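Side-chain contacts in ZYG-9 (Caenorhabditis elegans, PDB 2OF3), which plays a major part in organising microtubules and spindle poles during mitosis and meiosis in one-cell embryos, and is required for default nucleus positioning in oocytes: residues A[93-98]-A[105-110]; A[128-133]-A[169-174]. All coordinates share one frame; numbering follows the deposited sequence.

Contact 1. Residues A[93-98]-A[105-110]; sequences TLRFFE and IKVLEL
Val107 reaches from helix 101-120 to both Arg95 and Phe96, one methyl for each. Its CB points at segment 93-98, and from there the two branches part. CG1 stands anti to the valine's own backbone N (chi1 168°) and meets the Phe96 ring at CE1, 3.6 Å away. CG2, anti to the carbonyl carbon, turns to the aliphatic root of Arg95 instead: it lies 3.6 Å from Arg95 CB, with Arg95 CG almost as near. The two side chains cross at about a right angle, and only the hydrocarbon start of the arginine is used. Beyond CG its chain bends at chi2 and again at chi3, which carries the guanidinium away from Val107; Leu94 CB lies above one face of that group, displaced toward its rim.

Phe96 comes in at a slant. Its CB does not aim at the other helix, yet the ring extends far enough for CE1 to touch two residues at once, Val107 CG1 and, at 3.9 Å, Leu108 CD2. Leu108 CD2 also approaches Phe96 CZ, at 4.1 Å, and so meets the ring obliquely at neighbouring atoms. No hydrogen bond spans the two segments; all four touching residues are buried, and the grip is entirely hydrocarbon.

The contact joins segment 93-98, on helix 85-95, to helix 101-120, the next helix in this all-helical TOG domain. Helix 60-76 adds His63 against Arg95 and Leu67 against Val107. From helix 127-139, Phe133 and Tyr136 pack on Phe96, while Met148, Val152 and Ile155 of helix 146-163 pack on Leu108.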
ATOM      1  N   THR A  93       4.741   9.090   2.560  1.00 20.96           N
ATOM      2  CA  THR A  93       4.681   8.235   3.738  1.00 21.22           C
ATOM      3  C   THR A  93       4.908   9.013   5.033  1.00 22.15           C
ATOM      4  O   THR A  93       4.370   8.627   6.073  1.00 23.28           O
ATOM      5  CB  THR A  93       5.675   7.006   3.711  1.00 21.13           C
ATOM      6  OG1 THR A  93       7.019   7.506   3.741  1.00 23.29           O
ATOM      7  CG2 THR A  93       5.492   6.156   2.465  1.00 18.39           C
ATOM      8  N   LEU A  94       5.722  10.081   4.989  1.00 22.65           N
ATOM      9  CA  LEU A  94       5.968  10.939   6.157  1.00 23.11           C
ATOM     10  C   LEU A  94       4.663  11.605   6.603  1.00 23.99           C
ATOM     11  O   LEU A  94       4.380  11.704   7.819  1.00 22.85           O
ATOM     12  CB  LEU A  94       7.024  11.996   5.823  1.00 23.16           C
ATOM     13  CG  LEU A  94       8.444  11.565   5.446  1.00 21.45           C
ATOM     14  CD1 LEU A  94       9.280  12.794   5.281  1.00 23.00           C
ATOM     15  CD2 LEU A  94       9.027  10.667   6.502  1.00 23.71           C
ATOM     16  N   ARG A  95       3.870  12.025   5.621  1.00 24.62           N
ATOM     17  CA  ARG A  95       2.509  12.519   5.850  1.00 26.26           C
ATOM     18  C   ARG A  95       1.557  11.509   6.408  1.00 27.08           C
ATOM     19  O   ARG A  95       0.605  11.896   7.054  1.00 29.16           O
ATOM     20  CB  ARG A  95       1.889  13.128   4.585  1.00 26.40           C
ATOM     21  CG  ARG A  95       2.739  14.203   3.934  1.00 28.23           C
ATOM     22  CD  ARG A  95       3.009  15.358   4.912  1.00 35.11           C
ATOM     23  NE  ARG A  95       4.423  15.641   4.805  1.00 41.50           N
ATOM     24  CZ  ARG A  95       5.298  15.632   5.790  1.00 39.00           C
ATOM     25  NH1 ARG A  95       4.947  15.447   7.022  1.00 36.88           N
ATOM     26  NH2 ARG A  95       6.545  15.876   5.505  1.00 45.17           N
ATOM     27  N   PHE A  96       1.789  10.221   6.221  1.00 27.22           N
ATOM     28  CA  PHE A  96       0.951   9.197   6.859  1.00 27.07           C
ATOM     29  C   PHE A  96       1.060   9.129   8.382  1.00 29.26           C
ATOM     30  O   PHE A  96       0.215   8.509   9.026  1.00 30.04           O
ATOM     31  CB  PHE A  96       1.187   7.786   6.240  1.00 24.43           C
ATOM     32  CG  PHE A  96       0.826   7.691   4.777  1.00 23.58           C
ATOM     33  CD1 PHE A  96      -0.007   8.643   4.176  1.00 21.66           C
ATOM     34  CD2 PHE A  96       1.326   6.659   3.985  1.00 20.96           C
ATOM     35  CE1 PHE A  96      -0.338   8.582   2.793  1.00 21.50           C
ATOM     36  CE2 PHE A  96       1.008   6.563   2.606  1.00 19.53           C
ATOM     37  CZ  PHE A  96       0.162   7.546   2.005  1.00 20.76           C
ATOM     38  N   PHE A  97       2.074   9.754   8.968  1.00 30.27           N
ATOM     39  CA  PHE A  97       2.279   9.687  10.414  1.00 32.25           C
ATOM     40  C   PHE A  97       1.663  10.891  11.183  1.00 35.51           C
ATOM     41  O   PHE A  97       1.455  10.842  12.395  1.00 36.95           O
ATOM     42  CB  PHE A  97       3.773   9.500  10.702  1.00 29.34           C
ATOM     43  CG  PHE A  97       4.228   8.091  10.439  1.00 28.50           C
ATOM     44  CD1 PHE A  97       4.211   7.145  11.455  1.00 25.95           C
ATOM     45  CD2 PHE A  97       4.594   7.691   9.160  1.00 25.61           C
ATOM     46  CE1 PHE A  97       4.572   5.834  11.233  1.00 26.16           C
ATOM     47  CE2 PHE A  97       4.996   6.359   8.917  1.00 23.07           C
ATOM     48  CZ  PHE A  97       4.983   5.426   9.962  1.00 25.51           C
ATOM     49  N   GLU A  98       1.351  11.948  10.457  1.00 38.35           N
ATOM     50  CA  GLU A  98       0.645  13.082  10.991  1.00 41.89           C
ATOM     51  C   GLU A  98      -0.872  12.890  10.967  1.00 44.08           C
ATOM     52  O   GLU A  98      -1.414  12.136  10.161  1.00 44.91           O
ATOM     53  CB  GLU A  98       1.051  14.258  10.149  1.00 41.92           C
ATOM     54  CG  GLU A  98       2.510  14.497  10.375  1.00 43.82           C
ATOM     55  CD  GLU A  98       3.191  15.197   9.243  1.00 46.24           C
ATOM     56  OE1 GLU A  98       2.496  15.646   8.290  1.00 45.99           O
ATOM     57  OE2 GLU A  98       4.446  15.278   9.320  1.00 45.82           O
ATOM     58  N   ILE A 105      -6.182  13.996   2.478  1.00 27.73           N
ATOM     59  CA  ILE A 105      -6.906  13.974   1.209  1.00 27.62           C
ATOM     60  C   ILE A 105      -6.016  14.322   0.017  1.00 26.07           C
ATOM     61  O   ILE A 105      -6.078  13.643  -1.027  1.00 25.91           O
ATOM     62  CB  ILE A 105      -8.140  14.960   1.220  1.00 27.82           C
ATOM     63  CG1 ILE A 105      -9.250  14.406   2.097  1.00 29.50           C
ATOM     64  CG2 ILE A 105      -8.696  15.097  -0.172  1.00 29.00           C
ATOM     65  CD1 ILE A 105     -10.142  15.545   2.820  1.00 30.86           C
ATOM     66  N   LYS A 106      -5.222  15.385   0.134  1.00 25.98           N
ATOM     67  CA  LYS A 106      -4.389  15.818  -0.992  1.00 26.70           C
ATOM     68  C   LYS A 106      -3.168  14.923  -1.195  1.00 25.18           C
ATOM     69  O   LYS A 106      -2.668  14.814  -2.311  1.00 24.46           O
ATOM     70  CB  LYS A 106      -3.837  17.241  -0.794  1.00 28.36           C
ATOM     71  CG  LYS A 106      -4.891  18.384  -0.803  1.00 35.01           C
ATOM     72  CD  LYS A 106      -5.598  18.445  -2.147  1.00 43.73           C
ATOM     73  CE  LYS A 106      -6.911  19.235  -2.041  1.00 48.71           C
ATOM     74  NZ  LYS A 106      -7.178  19.763  -3.401  1.00 51.90           N
ATOM     75  N   VAL A 107      -2.629  14.379  -0.108  1.00 23.98           N
ATOM     76  CA  VAL A 107      -1.538  13.388  -0.227  1.00 22.76           C
ATOM     77  C   VAL A 107      -2.036  12.199  -1.020  1.00 22.68           C
ATOM     78  O   VAL A 107      -1.381  11.761  -1.945  1.00 22.14           O
ATOM     79  CB  VAL A 107      -1.010  12.935   1.140  1.00 23.04           C
ATOM     80  CG1 VAL A 107      -0.113  11.705   0.976  1.00 20.68           C
ATOM     81  CG2 VAL A 107      -0.267  14.099   1.858  1.00 21.22           C
ATOM     82  N   LEU A 108      -3.242  11.705  -0.710  1.00 22.41           N
ATOM     83  CA  LEU A 108      -3.736  10.513  -1.398  1.00 22.50           C
ATOM     84  C   LEU A 108      -4.031  10.778  -2.845  1.00 22.66           C
ATOM     85  O   LEU A 108      -3.880   9.899  -3.681  1.00 22.11           O
ATOM     86  CB  LEU A 108      -4.950   9.913  -0.671  1.00 22.22           C
ATOM     87  CG  LEU A 108      -4.565   9.448   0.743  1.00 23.15           C
ATOM     88  CD1 LEU A 108      -5.878   9.087   1.391  1.00 26.51           C
ATOM     89  CD2 LEU A 108      -3.654   8.199   0.698  1.00 22.34           C
ATOM     90  N   GLU A 109      -4.431  12.012  -3.159  1.00 23.19           N
ATOM     91  CA  GLU A 109      -4.645  12.413  -4.546  1.00 23.48           C
ATOM     92  C   GLU A 109      -3.343  12.399  -5.289  1.00 21.62           C
ATOM     93  O   GLU A 109      -3.293  11.917  -6.430  1.00 21.20           O
ATOM     94  CB  GLU A 109      -5.244  13.805  -4.558  1.00 24.24           C
ATOM     95  CG  GLU A 109      -5.368  14.447  -5.863  1.00 32.59           C
ATOM     96  CD  GLU A 109      -5.911  15.884  -5.714  1.00 39.58           C
ATOM     97  OE1 GLU A 109      -6.441  16.247  -4.631  1.00 44.86           O
ATOM     98  OE2 GLU A 109      -5.817  16.634  -6.697  1.00 41.74           O
ATOM     99  N   LEU A 110      -2.279  12.905  -4.663  1.00 21.46           N
ATOM    100  CA  LEU A 110      -0.938  12.777  -5.284  1.00 21.18           C
ATOM    101  C   LEU A 110      -0.512  11.314  -5.469  1.00 20.64           C
ATOM    102  O   LEU A 110      -0.003  10.960  -6.537  1.00 21.37           O
ATOM    103  CB  LEU A 110       0.161  13.570  -4.542  1.00 20.97           C
ATOM    104  CG  LEU A 110       1.548  13.544  -5.196  1.00 21.93           C
ATOM    105  CD1 LEU A 110       1.509  14.084  -6.664  1.00 22.63           C
ATOM    106  CD2 LEU A 110       2.541  14.344  -4.367  1.00 21.16           C
TER

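Contact 2. Residues A[128-133]-A[169-174]; sequences EEVSAF and TPMLLD
Val130 of helix 127-139 meets Met171 of helix 165-174 methyl to methyl. Before it in the chain, Glu128 and Glu129 serve the other side of their helix: both pack on Ile15 of helix 10-19, and Glu128 OE2 forms a salt bridge with Lys19 NZ. Val130 is the residue that faces segment 169-174. Its CB points across, and CG1, set anti to the backbone N by a chi1 of -176°, comes to 3.6 Å from Met171 CE.

Met171 does most of the reaching. Its chain runs out straight through chi2 (177°) and folds at the thioether, where chi3 of -59° turns CE aside to the valine. The two side chains cross at about a right angle. Ser131, next along, takes a looser part at the border: its CA lies 4.4 Å from Met171 SD, so the sulfur rests near the backbone of the helix. Ala132 and Phe133 then turn to helix 85-95, packing on Lys90 and on Leu89 and Thr93 respectively.

On the other helix, Leu172 and Leu173 pack against helix 181-198, while Met171 reaches Val130. The backbones are well apart, with Ser131 CA and Met171 CA, the nearest such pair, separated by 8.3 Å. This is plain apolar packing between two helices of the all-helical TOG domain. Because the segments share no hydrogen bond or salt bridge, their direct link rests on dispersion between a valine methyl and the end of a thioether chain, a small contact that carries little directional constraint.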
ATOM      1  N   GLU A 128      12.355  -2.419  -4.018  1.00 22.89           N
ATOM      2  CA  GLU A 128      12.694  -1.360  -3.092  1.00 23.12           C
ATOM      3  C   GLU A 128      11.637  -0.262  -3.060  1.00 22.20           C
ATOM      4  O   GLU A 128      11.280   0.184  -1.987  1.00 20.53           O
ATOM      5  CB  GLU A 128      14.047  -0.726  -3.448  1.00 23.58           C
ATOM      6  CG  GLU A 128      15.284  -1.671  -3.197  1.00 23.24           C
ATOM      7  CD  GLU A 128      15.458  -2.741  -4.249  1.00 27.10           C
ATOM      8  OE1 GLU A 128      14.880  -2.698  -5.374  1.00 23.76           O
ATOM      9  OE2 GLU A 128      16.198  -3.686  -3.940  1.00 31.51           O
ATOM     10  N   GLU A 129      11.192   0.196  -4.230  1.00 21.50           N
ATOM     11  CA  GLU A 129      10.150   1.224  -4.298  1.00 22.37           C
ATOM     12  C   GLU A 129       8.833   0.734  -3.727  1.00 21.73           C
ATOM     13  O   GLU A 129       8.166   1.481  -3.001  1.00 20.71           O
ATOM     14  CB  GLU A 129       9.863   1.617  -5.722  1.00 22.67           C
ATOM     15  CG  GLU A 129      10.997   2.225  -6.395  1.00 28.60           C
ATOM     16  CD  GLU A 129      10.731   2.407  -7.897  1.00 33.72           C
ATOM     17  OE1 GLU A 129      11.390   1.623  -8.711  1.00 26.84           O
ATOM     18  OE2 GLU A 129       9.869   3.340  -8.179  1.00 28.99           O
ATOM     19  N   VAL A 130       8.453  -0.490  -4.076  1.00 21.12           N
ATOM     20  CA  VAL A 130       7.229  -1.119  -3.548  1.00 22.85           C
ATOM     21  C   VAL A 130       7.239  -1.213  -2.027  1.00 21.48           C
ATOM     22  O   VAL A 130       6.276  -0.838  -1.356  1.00 21.99           O
ATOM     23  CB  VAL A 130       6.946  -2.535  -4.196  1.00 22.03           C
ATOM     24  CG1 VAL A 130       5.626  -3.081  -3.673  1.00 25.52           C
ATOM     25  CG2 VAL A 130       6.790  -2.444  -5.716  1.00 24.59           C
ATOM     26  N   SER A 131       8.327  -1.716  -1.481  1.00 21.85           N
ATOM     27  CA  SER A 131       8.472  -1.959  -0.037  1.00 23.02           C
ATOM     28  C   SER A 131       8.541  -0.680   0.715  1.00 20.46           C
ATOM     29  O   SER A 131       8.139  -0.625   1.850  1.00 21.45           O
ATOM     30  CB  SER A 131       9.824  -2.660   0.210  1.00 23.49           C
ATOM     31  OG  SER A 131       9.510  -4.009   0.332  1.00 33.64           O
ATOM     32  N   ALA A 132       9.116   0.347   0.116  1.00 19.76           N
ATOM     33  CA  ALA A 132       9.182   1.689   0.758  1.00 18.65           C
ATOM     34  C   ALA A 132       7.807   2.342   0.860  1.00 19.30           C
ATOM     35  O   ALA A 132       7.618   3.176   1.698  1.00 19.30           O
ATOM     36  CB  ALA A 132      10.123   2.621  -0.035  1.00 19.31           C
ATOM     37  N   PHE A 133       6.846   1.995   0.001  1.00 18.70           N
ATOM     38  CA  PHE A 133       5.579   2.736  -0.016  1.00 18.79           C
ATOM     39  C   PHE A 133       4.401   1.949   0.574  1.00 20.27           C
ATOM     40  O   PHE A 133       3.677   2.449   1.452  1.00 19.40           O
ATOM     41  CB  PHE A 133       5.213   3.211  -1.444  1.00 18.72           C
ATOM     42  CG  PHE A 133       3.882   3.982  -1.490  1.00 19.36           C
ATOM     43  CD1 PHE A 133       3.703   5.152  -0.728  1.00 19.30           C
ATOM     44  CD2 PHE A 133       2.838   3.547  -2.266  1.00 20.14           C
ATOM     45  CE1 PHE A 133       2.465   5.891  -0.755  1.00 20.23           C
ATOM     46  CE2 PHE A 133       1.600   4.275  -2.302  1.00 19.47           C
ATOM     47  CZ  PHE A 133       1.425   5.418  -1.530  1.00 19.33           C
ATOM     48  N   THR A 169       0.654  -9.699  -1.692  1.00 23.39           N
ATOM     49  CA  THR A 169       0.012 -10.479  -0.614  1.00 23.10           C
ATOM     50  C   THR A 169       0.846 -10.595   0.633  1.00 23.56           C
ATOM     51  O   THR A 169       0.289 -10.457   1.720  1.00 25.01           O
ATOM     52  CB  THR A 169      -0.476 -11.836  -1.128  1.00 23.22           C
ATOM     53  OG1 THR A 169      -1.433 -11.584  -2.152  1.00 23.43           O
ATOM     54  CG2 THR A 169      -1.135 -12.718  -0.011  1.00 21.47           C
ATOM     55  N   PRO A 170       2.180 -10.829   0.518  1.00 24.32           N
ATOM     56  CA  PRO A 170       3.015 -10.868   1.747  1.00 24.16           C
ATOM     57  C   PRO A 170       2.901  -9.590   2.628  1.00 23.88           C
ATOM     58  O   PRO A 170       2.922  -9.672   3.885  1.00 24.56           O
ATOM     59  CB  PRO A 170       4.458 -11.007   1.180  1.00 24.45           C
ATOM     60  CG  PRO A 170       4.297 -11.627  -0.169  1.00 24.40           C
ATOM     61  CD  PRO A 170       2.972 -11.125  -0.708  1.00 23.89           C
ATOM     62  N   MET A 171       2.771  -8.413   1.999  1.00 23.35           N
ATOM     63  CA  MET A 171       2.636  -7.146   2.736  1.00 21.64           C
ATOM     64  C   MET A 171       1.227  -7.062   3.326  1.00 22.22           C
ATOM     65  O   MET A 171       1.058  -6.572   4.438  1.00 23.04           O
ATOM     66  CB  MET A 171       2.889  -5.963   1.782  1.00 21.46           C
ATOM     67  CG  MET A 171       4.443  -5.764   1.434  1.00 22.66           C
ATOM     68  SD  MET A 171       4.887  -4.473   0.279  1.00 16.31           S
ATOM     69  CE  MET A 171       4.009  -4.959  -1.117  1.00 17.37           C
ATOM     70  N   LEU A 172       0.219  -7.519   2.569  1.00 22.75           N
ATOM     71  CA  LEU A 172      -1.161  -7.569   3.072  1.00 23.15           C
ATOM     72  C   LEU A 172      -1.272  -8.553   4.238  1.00 23.40           C
ATOM     73  O   LEU A 172      -1.928  -8.223   5.237  1.00 23.26           O
ATOM     74  CB  LEU A 172      -2.143  -7.928   1.970  1.00 21.42           C
ATOM     75  CG  LEU A 172      -2.340  -6.821   0.947  1.00 23.44           C
ATOM     76  CD1 LEU A 172      -2.906  -7.491  -0.273  1.00 22.68           C
ATOM     77  CD2 LEU A 172      -3.299  -5.718   1.506  1.00 21.04           C
ATOM     78  N   LEU A 173      -0.592  -9.714   4.154  1.00 23.55           N
ATOM     79  CA  LEU A 173      -0.518 -10.670   5.296  1.00 23.08           C
ATOM     80  C   LEU A 173       0.157 -10.067   6.476  1.00 23.74           C
ATOM     81  O   LEU A 173      -0.323 -10.202   7.635  1.00 24.43           O
ATOM     82  CB  LEU A 173       0.102 -12.051   4.899  1.00 21.99           C
ATOM     83  CG  LEU A 173      -0.674 -12.881   3.861  1.00 21.29           C
ATOM     84  CD1 LEU A 173       0.178 -14.060   3.362  1.00 21.16           C
ATOM     85  CD2 LEU A 173      -2.084 -13.416   4.405  1.00 22.54           C
ATOM     86  N   ASP A 174       1.256  -9.365   6.240  1.00 25.43           N
ATOM     87  CA  ASP A 174       1.988  -8.735   7.333  1.00 27.75           C
ATOM     88  C   ASP A 174       1.137  -7.694   8.067  1.00 26.46           C
ATOM     89  O   ASP A 174       1.213  -7.530   9.300  1.00 26.46           O
ATOM     90  CB  ASP A 174       3.257  -8.064   6.801  1.00 29.37           C
ATOM     91  CG  ASP A 174       4.356  -7.994   7.875  1.00 41.08           C
ATOM     92  OD1 ASP A 174       4.692  -9.075   8.474  1.00 50.22           O
ATOM     93  OD2 ASP A 174       4.871  -6.868   8.150  1.00 47.51           O
TER

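Overall arrangement
Both contacts are apolar and belong to one TOG domain built of helices, but they differ in depth. Contact 1 is wholly buried and joins segment 93-98 to helix 101-120 through four side chains, burying 158 Å² in all. Contact 2 is partly buried, links helices 127-139 and 165-174 from farther apart in sequence, and buries 95 Å², chiefly through one methionine. They share no helix, and their centres lie about 17 Å apart, yet they touch: Phe96 CE2 packs 3.7 Å from Phe133 CE1, and Thr93 CG2 packs on Phe133. Helix 127-139 therefore borders contact 1 through Phe133 and takes part in contact 2 through Val130.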